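Local coordinates for protein endo-beta-1,2-glucanase (Talaromyces funiculosus, PDB 6IMV) that hydrolyses beta-1,2-glucan chains from within as a fungal endo-acting glycoside hydrolase, at residues Ser187-Asp190 and Leu191-Trp195; Phe210-Gly213 and Glu214-Cys218; Lys394-Gly397 and Met398-Arg402. All coordinates share one frame; numbering follows the deposited sequence.

Interaction 1 (Ser187-Asp190 and Leu191-Trp195); sequences SFID and LAKKW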
ATOM      1  N   SER A 187     -18.839 -16.452 -14.961  1.00 26.14           N
ATOM      2  CA  SER A 187     -19.327 -15.682 -13.808  1.00 25.71           C
ATOM      3  C   SER A 187     -18.255 -14.682 -13.339  1.00 23.47           C
ATOM      4  O   SER A 187     -18.597 -13.587 -12.921  1.00 21.98           O
ATOM      5  CB  SER A 187     -19.807 -16.566 -12.690  1.00 26.87           C
ATOM      6  OG  SER A 187     -18.721 -17.235 -12.077  1.00 32.09           O
ATOM      7  N   PHE A 188     -16.965 -15.041 -13.451  1.00 21.57           N
ATOM      8  CA  PHE A 188     -15.875 -14.117 -13.110  1.00 20.84           C
ATOM      9  C   PHE A 188     -15.851 -12.954 -14.112  1.00 21.36           C
ATOM     10  O   PHE A 188     -15.634 -11.807 -13.718  1.00 21.21           O
ATOM     11  CB  PHE A 188     -14.515 -14.821 -13.041  1.00 20.65           C
ATOM     12  CG  PHE A 188     -14.342 -15.848 -11.946  1.00 19.00           C
ATOM     13  CD1 PHE A 188     -15.287 -16.018 -10.942  1.00 18.73           C
ATOM     14  CD2 PHE A 188     -13.205 -16.642 -11.914  1.00 19.03           C
ATOM     15  CE1 PHE A 188     -15.099 -16.962  -9.940  1.00 18.73           C
ATOM     16  CE2 PHE A 188     -13.021 -17.586 -10.911  1.00 18.72           C
ATOM     17  CZ  PHE A 188     -13.964 -17.741  -9.923  1.00 18.30           C
ATOM     18  N   ILE A 189     -16.105 -13.245 -15.394  1.00 21.66           N
ATOM     19  CA  ILE A 189     -16.153 -12.205 -16.434  1.00 21.74           C
ATOM     20  C   ILE A 189     -17.314 -11.240 -16.156  1.00 20.86           C
ATOM     21  O   ILE A 189     -17.151 -10.028 -16.285  1.00 20.41           O
ATOM     22  CB  ILE A 189     -16.231 -12.821 -17.849  1.00 21.37           C
ATOM     23  CG1 ILE A 189     -14.881 -13.404 -18.269  1.00 22.17           C
ATOM     24  CG2 ILE A 189     -16.727 -11.795 -18.864  1.00 20.84           C
ATOM     25  CD1 ILE A 189     -14.963 -14.427 -19.380  1.00 22.82           C
ATOM     26  N   ASP A 190     -18.484 -11.786 -15.809  1.00 21.12           N
ATOM     27  CA  ASP A 190     -19.674 -10.985 -15.476  1.00 21.66           C
ATOM     28  C   ASP A 190     -19.387 -10.070 -14.279  1.00 20.62           C
ATOM     29  O   ASP A 190     -19.752  -8.899 -14.300  1.00 18.02           O
ATOM     30  CB  ASP A 190     -20.883 -11.869 -15.158  1.00 23.74           C
ATOM     31  CG  ASP A 190     -21.451 -12.591 -16.369  1.00 26.10           C
ATOM     32  OD1 ASP A 190     -21.086 -12.224 -17.510  1.00 26.86           O
ATOM     33  OD2 ASP A 190     -22.257 -13.518 -16.160  1.00 30.16           O
ATOM     34  N   LEU A 191     -18.771 -10.627 -13.224  1.00 19.37           N
ATOM     35  CA  LEU A 191     -18.342  -9.845 -12.056  1.00 19.15           C
ATOM     36  C   LEU A 191     -17.420  -8.707 -12.509  1.00 18.52           C
ATOM     37  O   LEU A 191     -17.597  -7.568 -12.084  1.00 17.65           O
ATOM     38  CB  LEU A 191     -17.638 -10.757 -11.044  1.00 19.70           C
ATOM     39  CG  LEU A 191     -17.083 -10.068  -9.794  1.00 20.01           C
ATOM     40  CD1 LEU A 191     -18.181  -9.325  -9.031  1.00 19.22           C
ATOM     41  CD2 LEU A 191     -16.389 -11.078  -8.879  1.00 19.22           C
ATOM     42  N   ALA A 192     -16.463  -9.032 -13.388  1.00 18.48           N
ATOM     43  CA  ALA A 192     -15.462  -8.087 -13.886  1.00 18.98           C
ATOM     44  C   ALA A 192     -16.139  -6.916 -14.602  1.00 19.73           C
ATOM     45  O   ALA A 192     -15.718  -5.773 -14.448  1.00 20.15           O
ATOM     46  CB  ALA A 192     -14.492  -8.786 -14.808  1.00 19.04           C
ATOM     47  N   LYS A 193     -17.171  -7.214 -15.398  1.00 20.66           N
ATOM     48  CA  LYS A 193     -17.854  -6.202 -16.214  1.00 21.93           C
ATOM     49  C   LYS A 193     -18.649  -5.245 -15.317  1.00 20.08           C
ATOM     50  O   LYS A 193     -18.746  -4.065 -15.621  1.00 19.81           O
ATOM     51  CB  LYS A 193     -18.734  -6.867 -17.277  1.00 24.17           C
ATOM     52  CG  LYS A 193     -17.952  -7.389 -18.475  1.00 27.18           C
ATOM     53  CD  LYS A 193     -18.763  -8.292 -19.376  1.00 30.53           C
ATOM     54  CE  LYS A 193     -17.984  -8.741 -20.595  1.00 33.61           C
ATOM     55  NZ  LYS A 193     -18.873  -9.313 -21.633  1.00 34.92           N
ATOM     56  N   LYS A 194     -19.188  -5.751 -14.204  1.00 19.19           N
ATOM     57  CA  LYS A 194     -19.871  -4.900 -13.222  1.00 19.04           C
ATOM     58  C   LYS A 194     -18.856  -3.960 -12.553  1.00 17.79           C
ATOM     59  O   LYS A 194     -19.142  -2.791 -12.346  1.00 16.75           O
ATOM     60  CB  LYS A 194     -20.601  -5.760 -12.190  1.00 20.05           C
ATOM     61  CG  LYS A 194     -21.715  -6.639 -12.744  1.00 21.41           C
ATOM     62  CD  LYS A 194     -22.244  -7.605 -11.710  1.00 23.50           C
ATOM     63  CE  LYS A 194     -23.187  -8.629 -12.292  1.00 25.19           C
ATOM     64  NZ  LYS A 194     -23.800  -9.434 -11.213  1.00 27.94           N
ATOM     65  N   TRP A 195     -17.659  -4.481 -12.243  1.00 16.50           N
ATOM     66  CA  TRP A 195     -16.575  -3.668 -11.697  1.00 15.68           C
ATOM     67  C   TRP A 195     -16.099  -2.648 -12.737  1.00 15.62           C
ATOM     68  O   TRP A 195     -15.771  -1.510 -12.365  1.00 15.18           O
ATOM     69  CB  TRP A 195     -15.425  -4.525 -11.151  1.00 14.84           C
ATOM     70  CG  TRP A 195     -15.647  -4.917  -9.721  1.00 14.69           C
ATOM     71  CD1 TRP A 195     -16.073  -6.128  -9.263  1.00 14.96           C
ATOM     72  CD2 TRP A 195     -15.543  -4.069  -8.562  1.00 14.25           C
ATOM     73  NE1 TRP A 195     -16.221  -6.102  -7.904  1.00 14.90           N
ATOM     74  CE2 TRP A 195     -15.899  -4.855  -7.442  1.00 14.48           C
ATOM     75  CE3 TRP A 195     -15.190  -2.732  -8.357  1.00 13.79           C
ATOM     76  CZ2 TRP A 195     -15.898  -4.347  -6.141  1.00 13.98           C
ATOM     77  CZ3 TRP A 195     -15.183  -2.232  -7.068  1.00 13.60           C
ATOM     78  CH2 TRP A 195     -15.531  -3.030  -5.977  1.00 13.73           C
TER
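Ile189 and Lys193 run alongside each other one turn apart on helix 186-210, an i to i+4 pair on its outer side. Lys193 CB starts 3.7 Å from Ile189 O, and CG, placed beside the backbone N and anti to the carbonyl carbon (chi1 -78°), comes to 3.5 Å from the same oxygen. CD then leaves the carbonyl and nears the isoleucine branch, and CE rests 3.7 Å from Ile189 CG2, the methyl anti to its own backbone N. Beyond CG the chain is extended and ends at NZ, which is 5.5 Å from Asp190 OD1: opposite charges near each other without a salt bridge. Beneath this pair run the alpha-helical bonds, Lys193 N to Ile189 O at 3.0 Å among them, with a weak second bond from the same N to Asp190 O. The side turned to the protein packs Ala192 on Ala180 of helix 163-182 and Phe188 on Ala117 of helix 112-133. Trp195, one turn beyond Leu191, gives its NE1 to Met120 O. Lys194 likewise runs extended over the preceding turn, its CG 3.4 Å from Asp190 O.

Interaction 2 (Phe210-Gly213 and Glu214-Cys218); sequences FYQG and EGKVC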
ATOM      1  N   PHE A 210     -11.684  16.672  -9.031  1.00 14.43           N
ATOM      2  CA  PHE A 210     -10.296  16.791  -8.501  1.00 14.73           C
ATOM      3  C   PHE A 210      -9.391  17.743  -9.295  1.00 15.43           C
ATOM      4  O   PHE A 210      -8.335  18.117  -8.782  1.00 15.74           O
ATOM      5  CB  PHE A 210      -9.615  15.423  -8.430  1.00 14.09           C
ATOM      6  CG  PHE A 210     -10.170  14.508  -7.374  1.00 13.62           C
ATOM      7  CD1 PHE A 210      -9.756  14.617  -6.055  1.00 13.96           C
ATOM      8  CD2 PHE A 210     -11.083  13.517  -7.703  1.00 13.70           C
ATOM      9  CE1 PHE A 210     -10.260  13.764  -5.084  1.00 14.04           C
ATOM     10  CE2 PHE A 210     -11.579  12.658  -6.735  1.00 13.90           C
ATOM     11  CZ  PHE A 210     -11.167  12.783  -5.428  1.00 13.93           C
ATOM     12  N   TYR A 211      -9.739  18.103 -10.534  1.00 16.63           N
ATOM     13  CA  TYR A 211      -8.815  18.913 -11.345  1.00 17.46           C
ATOM     14  C   TYR A 211      -9.193  20.396 -11.250  1.00 18.22           C
ATOM     15  O   TYR A 211     -10.214  20.800 -11.774  1.00 18.71           O
ATOM     16  CB  TYR A 211      -8.767  18.429 -12.800  1.00 18.30           C
ATOM     17  CG  TYR A 211      -7.728  19.144 -13.625  1.00 18.62           C
ATOM     18  CD1 TYR A 211      -6.415  19.207 -13.189  1.00 19.40           C
ATOM     19  CD2 TYR A 211      -8.047  19.796 -14.807  1.00 19.75           C
ATOM     20  CE1 TYR A 211      -5.440  19.886 -13.899  1.00 20.17           C
ATOM     21  CE2 TYR A 211      -7.080  20.476 -15.535  1.00 20.37           C
ATOM     22  CZ  TYR A 211      -5.771  20.522 -15.078  1.00 20.19           C
ATOM     23  OH  TYR A 211      -4.783  21.184 -15.747  1.00 20.94           O
ATOM     24  N   GLN A 212      -8.343  21.193 -10.592  1.00 19.05           N
ATOM     25  CA  GLN A 212      -8.581  22.629 -10.377  1.00 20.17           C
ATOM     26  C   GLN A 212      -8.191  23.435 -11.622  1.00 20.83           C
ATOM     27  O   GLN A 212      -8.755  24.486 -11.874  1.00 19.97           O
ATOM     28  CB  GLN A 212      -7.765  23.148  -9.195  1.00 20.72           C
ATOM     29  CG  GLN A 212      -8.123  24.560  -8.762  1.00 20.99           C
ATOM     30  CD  GLN A 212      -7.242  25.005  -7.624  1.00 21.64           C
ATOM     31  OE1 GLN A 212      -6.116  25.458  -7.831  1.00 22.48           O
ATOM     32  NE2 GLN A 212      -7.743  24.853  -6.407  1.00 20.27           N
ATOM     33  N   GLY A 213      -7.191  22.948 -12.362  1.00 20.60           N
ATOM     34  CA  GLY A 213      -6.673  23.620 -13.548  1.00 21.29           C
ATOM     35  C   GLY A 213      -5.204  23.965 -13.378  1.00 20.94           C
ATOM     36  O   GLY A 213      -4.701  23.977 -12.260  1.00 20.94           O
ATOM     37  N   GLU A 214      -4.528  24.225 -14.505  1.00 21.30           N
ATOM     38  CA  GLU A 214      -3.126  24.599 -14.551  1.00 22.45           C
ATOM     39  C   GLU A 214      -2.275  23.550 -13.818  1.00 20.99           C
ATOM     40  O   GLU A 214      -1.320  23.896 -13.135  1.00 20.42           O
ATOM     41  CB  GLU A 214      -2.956  25.996 -13.963  1.00 26.90           C
ATOM     42  CG  GLU A 214      -3.702  27.055 -14.747  1.00 30.37           C
ATOM     43  CD  GLU A 214      -4.003  28.320 -13.969  1.00 36.96           C
ATOM     44  OE1 GLU A 214      -3.190  28.707 -13.094  1.00 41.59           O
ATOM     45  OE2 GLU A 214      -5.053  28.930 -14.246  1.00 45.63           O
ATOM     46  N   GLY A 215      -2.648  22.270 -13.975  1.00 19.79           N
ATOM     47  CA  GLY A 215      -1.878  21.126 -13.478  1.00 19.20           C
ATOM     48  C   GLY A 215      -2.117  20.834 -12.004  1.00 19.09           C
ATOM     49  O   GLY A 215      -1.479  19.932 -11.446  1.00 18.85           O
ATOM     50  N   LYS A 216      -3.035  21.579 -11.371  1.00 18.70           N
ATOM     51  CA  LYS A 216      -3.289  21.460  -9.938  1.00 19.10           C
ATOM     52  C   LYS A 216      -4.417  20.453  -9.719  1.00 17.68           C
ATOM     53  O   LYS A 216      -5.517  20.620 -10.247  1.00 17.95           O
ATOM     54  CB  LYS A 216      -3.606  22.824  -9.320  1.00 20.84           C
ATOM     55  CG  LYS A 216      -2.421  23.774  -9.291  1.00 22.88           C
ATOM     56  CD  LYS A 216      -2.730  25.191  -8.848  1.00 24.61           C
ATOM     57  CE  LYS A 216      -1.534  26.105  -9.031  1.00 26.46           C
ATOM     58  NZ  LYS A 216      -1.677  27.362  -8.259  1.00 28.49           N
ATOM     59  N   VAL A 217      -4.121  19.422  -8.919  1.00 15.94           N
ATOM     60  CA  VAL A 217      -5.053  18.342  -8.592  1.00 15.26           C
ATOM     61  C   VAL A 217      -5.235  18.337  -7.073  1.00 15.26           C
ATOM     62  O   VAL A 217      -4.244  18.264  -6.355  1.00 15.67           O
ATOM     63  CB  VAL A 217      -4.527  16.985  -9.101  1.00 14.97           C
ATOM     64  CG1 VAL A 217      -5.421  15.827  -8.658  1.00 15.21           C
ATOM     65  CG2 VAL A 217      -4.347  16.968 -10.616  1.00 14.62           C
ATOM     66  N   CYS A 218      -6.482  18.421  -6.581  1.00 15.03           N
ATOM     67  CA  CYS A 218      -6.716  18.468  -5.129  1.00 15.40           C
ATOM     68  C   CYS A 218      -6.215  17.177  -4.465  1.00 15.03           C
ATOM     69  O   CYS A 218      -6.531  16.088  -4.915  1.00 15.53           O
ATOM     70  CB  CYS A 218      -8.183  18.622  -4.748  1.00 15.94           C
ATOM     71  SG  CYS A 218      -9.097  19.859  -5.701  1.00 16.47           S
TER
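Tyr211 reaches across the hairpin with its hydroxyl, and OH accepts a hydrogen bond from Gly215 N at 3.0 Å (N-H...O angle 158°). CG stands anti to the backbone N (chi1 -174°), which carries the ring along the strand to the turn. Gly213 N lies 3.7 Å above the ring centre on one face, while Gly215 meets the ring at its edge. Tyr211 CD1 also touches Val217 CG2 at 4.0 Å, the two side chains crossing at about a right angle on the same face of the two-stranded sheet. Lys216 points to the opposite face, and Gln212 OE1 comes 3.5 Å from Lys216 CD, an approach to the aliphatic part of the lysine.

The backbone sets these positions. Gln212 N bonds to Lys216 O, and Cys218 N bonds to Phe210 O. Lys216 N closes the turn on Gly213 O at 3.1 Å, but approaches from above the carbonyl plane. Gly213 has a backbone shape that suits a residue without CB: a side chain there would run into the carbonyl oxygen of the residue before it.

Farther out, Tyr211 OH is also hydrogen-bonded to Asp268 OD1 of helix 266-276, its strongest polar partner, and Leu272 of that helix touches both Tyr211 and Val217. A phenylalanine in place of Tyr211 would probably leave Gly215 N and Asp268 without their hydroxyl partner and the turn less firmly tied to that helix. Phe210 packs edge-to-face with Phe140 and Phe254, and Cys218 is joined by a disulfide to Cys239. The whole is a tight antiparallel hairpin with a type I' turn from Gly213 to Lys216 and a classic beta bulge, in which Gln212 and Gly213 both face Lys216.

Interaction 3 (Lys394-Gly397 and Met398-Arg402); sequences KGVG and MAWWR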
ATOM      1  N   LYS A 394      13.831 -10.678  -2.773  1.00 15.79           N
ATOM      2  CA  LYS A 394      12.909 -11.200  -1.783  1.00 17.12           C
ATOM      3  C   LYS A 394      13.676 -11.815  -0.600  1.00 15.98           C
ATOM      4  O   LYS A 394      13.166 -11.783   0.507  1.00 15.15           O
ATOM      5  CB  LYS A 394      11.859 -12.096  -2.446  1.00 19.88           C
ATOM      6  CG  LYS A 394      12.343 -13.367  -3.118  1.00 22.72           C
ATOM      7  CD  LYS A 394      11.286 -13.941  -4.051  1.00 24.84           C
ATOM      8  CE  LYS A 394      11.550 -15.400  -4.370  1.00 27.54           C
ATOM      9  NZ  LYS A 394      10.568 -15.915  -5.353  1.00 29.37           N
ATOM     10  N   GLY A 395      14.898 -12.315  -0.823  1.00 14.67           N
ATOM     11  CA  GLY A 395      15.725 -12.833   0.255  1.00 14.25           C
ATOM     12  C   GLY A 395      16.106 -11.742   1.242  1.00 13.64           C
ATOM     13  O   GLY A 395      15.904 -11.878   2.456  1.00 13.38           O
ATOM     14  N   VAL A 396      16.656 -10.650   0.708  1.00 13.30           N
ATOM     15  CA  VAL A 396      17.086  -9.533   1.528  1.00 13.76           C
ATOM     16  C   VAL A 396      15.853  -8.936   2.224  1.00 13.49           C
ATOM     17  O   VAL A 396      15.878  -8.731   3.436  1.00 12.97           O
ATOM     18  CB  VAL A 396      17.872  -8.489   0.709  1.00 13.81           C
ATOM     19  CG1 VAL A 396      18.099  -7.217   1.500  1.00 13.83           C
ATOM     20  CG2 VAL A 396      19.202  -9.043   0.217  1.00 13.91           C
ATOM     21  N   GLY A 397      14.780  -8.707   1.454  1.00 13.10           N
ATOM     22  CA  GLY A 397      13.500  -8.242   1.988  1.00 13.20           C
ATOM     23  C   GLY A 397      13.059  -9.051   3.197  1.00 13.08           C
ATOM     24  O   GLY A 397      12.764  -8.507   4.270  1.00 12.86           O
ATOM     25  N   MET A 398      13.043 -10.372   3.025  1.00 13.49           N
ATOM     26  CA  MET A 398      12.560 -11.298   4.053  1.00 13.79           C
ATOM     27  C   MET A 398      13.552 -11.411   5.221  1.00 13.38           C
ATOM     28  O   MET A 398      13.130 -11.682   6.343  1.00 14.13           O
ATOM     29  CB  MET A 398      12.293 -12.678   3.458  1.00 14.49           C
ATOM     30  CG  MET A 398      11.020 -12.730   2.640  1.00 15.08           C
ATOM     31  SD  MET A 398       9.571 -12.288   3.628  1.00 17.06           S
ATOM     32  CE  MET A 398       9.315 -10.610   3.056  1.00 14.44           C
ATOM     33  N   ALA A 399      14.848 -11.197   4.970  1.00 12.93           N
ATOM     34  CA  ALA A 399      15.835 -11.161   6.058  1.00 12.46           C
ATOM     35  C   ALA A 399      15.513  -9.991   7.001  1.00 12.48           C
ATOM     36  O   ALA A 399      15.520 -10.157   8.236  1.00 12.22           O
ATOM     37  CB  ALA A 399      17.244 -11.067   5.519  1.00 12.39           C
ATOM     38  N   TRP A 400      15.214  -8.824   6.421  1.00 11.91           N
ATOM     39  CA  TRP A 400      14.873  -7.643   7.203  1.00 12.09           C
ATOM     40  C   TRP A 400      13.548  -7.853   7.938  1.00 12.21           C
ATOM     41  O   TRP A 400      13.422  -7.523   9.120  1.00 12.25           O
ATOM     42  CB  TRP A 400      14.851  -6.396   6.319  1.00 11.93           C
ATOM     43  CG  TRP A 400      16.224  -5.868   6.061  1.00 11.46           C
ATOM     44  CD1 TRP A 400      16.996  -6.080   4.956  1.00 11.18           C
ATOM     45  CD2 TRP A 400      17.002  -5.040   6.940  1.00 11.15           C
ATOM     46  NE1 TRP A 400      18.198  -5.453   5.095  1.00 10.69           N
ATOM     47  CE2 TRP A 400      18.233  -4.808   6.298  1.00 10.81           C
ATOM     48  CE3 TRP A 400      16.792  -4.497   8.210  1.00 11.30           C
ATOM     49  CZ2 TRP A 400      19.233  -4.028   6.872  1.00 11.11           C
ATOM     50  CZ3 TRP A 400      17.784  -3.735   8.784  1.00 11.16           C
ATOM     51  CH2 TRP A 400      18.987  -3.504   8.122  1.00 11.14           C
ATOM     52  N   TRP A 401      12.570  -8.431   7.231  1.00 12.57           N
ATOM     53  CA  TRP A 401      11.276  -8.796   7.784  1.00 12.25           C
ATOM     54  C   TRP A 401      11.460  -9.705   9.013  1.00 12.37           C
ATOM     55  O   TRP A 401      10.900  -9.444  10.078  1.00 12.37           O
ATOM     56  CB  TRP A 401      10.420  -9.468   6.704  1.00 12.23           C
ATOM     57  CG  TRP A 401       8.980  -9.654   7.067  1.00 12.63           C
ATOM     58  CD1 TRP A 401       7.937  -8.838   6.734  1.00 12.65           C
ATOM     59  CD2 TRP A 401       8.408 -10.760   7.793  1.00 12.82           C
ATOM     60  NE1 TRP A 401       6.760  -9.365   7.195  1.00 13.00           N
ATOM     61  CE2 TRP A 401       7.018 -10.535   7.858  1.00 12.70           C
ATOM     62  CE3 TRP A 401       8.930 -11.906   8.404  1.00 12.79           C
ATOM     63  CZ2 TRP A 401       6.154 -11.410   8.515  1.00 13.17           C
ATOM     64  CZ3 TRP A 401       8.072 -12.776   9.040  1.00 13.03           C
ATOM     65  CH2 TRP A 401       6.704 -12.530   9.096  1.00 13.07           C
ATOM     66  N   ARG A 402      12.251 -10.769   8.848  1.00 12.73           N
ATOM     67  CA  ARG A 402      12.526 -11.744   9.896  1.00 12.76           C
ATOM     68  C   ARG A 402      13.131 -11.035  11.115  1.00 12.79           C
ATOM     69  O   ARG A 402      12.689 -11.247  12.255  1.00 12.34           O
ATOM     70  CB  ARG A 402      13.470 -12.840   9.387  1.00 13.07           C
ATOM     71  CG  ARG A 402      13.941 -13.802  10.471  1.00 13.04           C
ATOM     72  CD  ARG A 402      14.917 -14.854   9.976  1.00 13.35           C
ATOM     73  NE  ARG A 402      15.589 -15.525  11.080  1.00 13.16           N
ATOM     74  CZ  ARG A 402      16.500 -14.966  11.875  1.00 13.72           C
ATOM     75  NH1 ARG A 402      17.003 -13.780  11.585  1.00 13.35           N
ATOM     76  NH2 ARG A 402      16.882 -15.594  12.981  1.00 14.52           N
TER
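The first turns of helix 394-405 hold this contact, an i to i+4 pairing in which Val396 flanks Trp400, the two side chains leaving the helix in one direction. Val396 CG1 meets the edge of the indole in its plane, 3.8 Å from Trp400 CD1. That methyl is anti to the backbone N (chi1 170°), which sets it beside the carbonyl carbon and on the side of the following turn. Trp400 CD1 also lies 3.3 Å from Val396 O, again at the ring edge, so the CD1 edge of the indole lies against the preceding turn. The same oxygen accepts the backbone bond from Trp400 N at 3.1 Å. Met398 folds the other way: its CB and CG each stand 3.2 Å from Lys394 O, and bends at chi2 and chi3 bring CE back to 4.1 Å from Gly397 C. Lys394 O is meanwhile the acceptor for Met398 N. Gly397, with no side chain, offers its O to Trp401 N at 3.0 Å.

Different neighbours cover the sides of the helix. Trp400 packs on Thr332, Ser335 and Val336 of helix 318-337 and gives NE1 to the backbone O of Cys487, itself a partner in the disulfide with Cys333. Met398 rests on Phe33 and Ile34 of helix 30-41 and on Val26 of helix 23-28.

Following the chain from the N terminus, interaction 1 comes first, near the start of helix 186-210, where it packs against helices 112-133 and 163-182. The same helix runs on into interaction 2: Phe210 is its last residue, and strand 211-213 begins the hairpin that meets helices 252-261 and 266-276. Interaction 3 follows much later, at the start of helix 394-405, beside helices 23-28, 30-41 and 318-337. The three are in series, neither nested nor crossed, and only interaction 2 closes a turn. Interactions 1 and 2 have centres about 33 Å apart, while interactions 2 and 3, about 40 Å apart between centres, lie on opposite sides of the chain's centre.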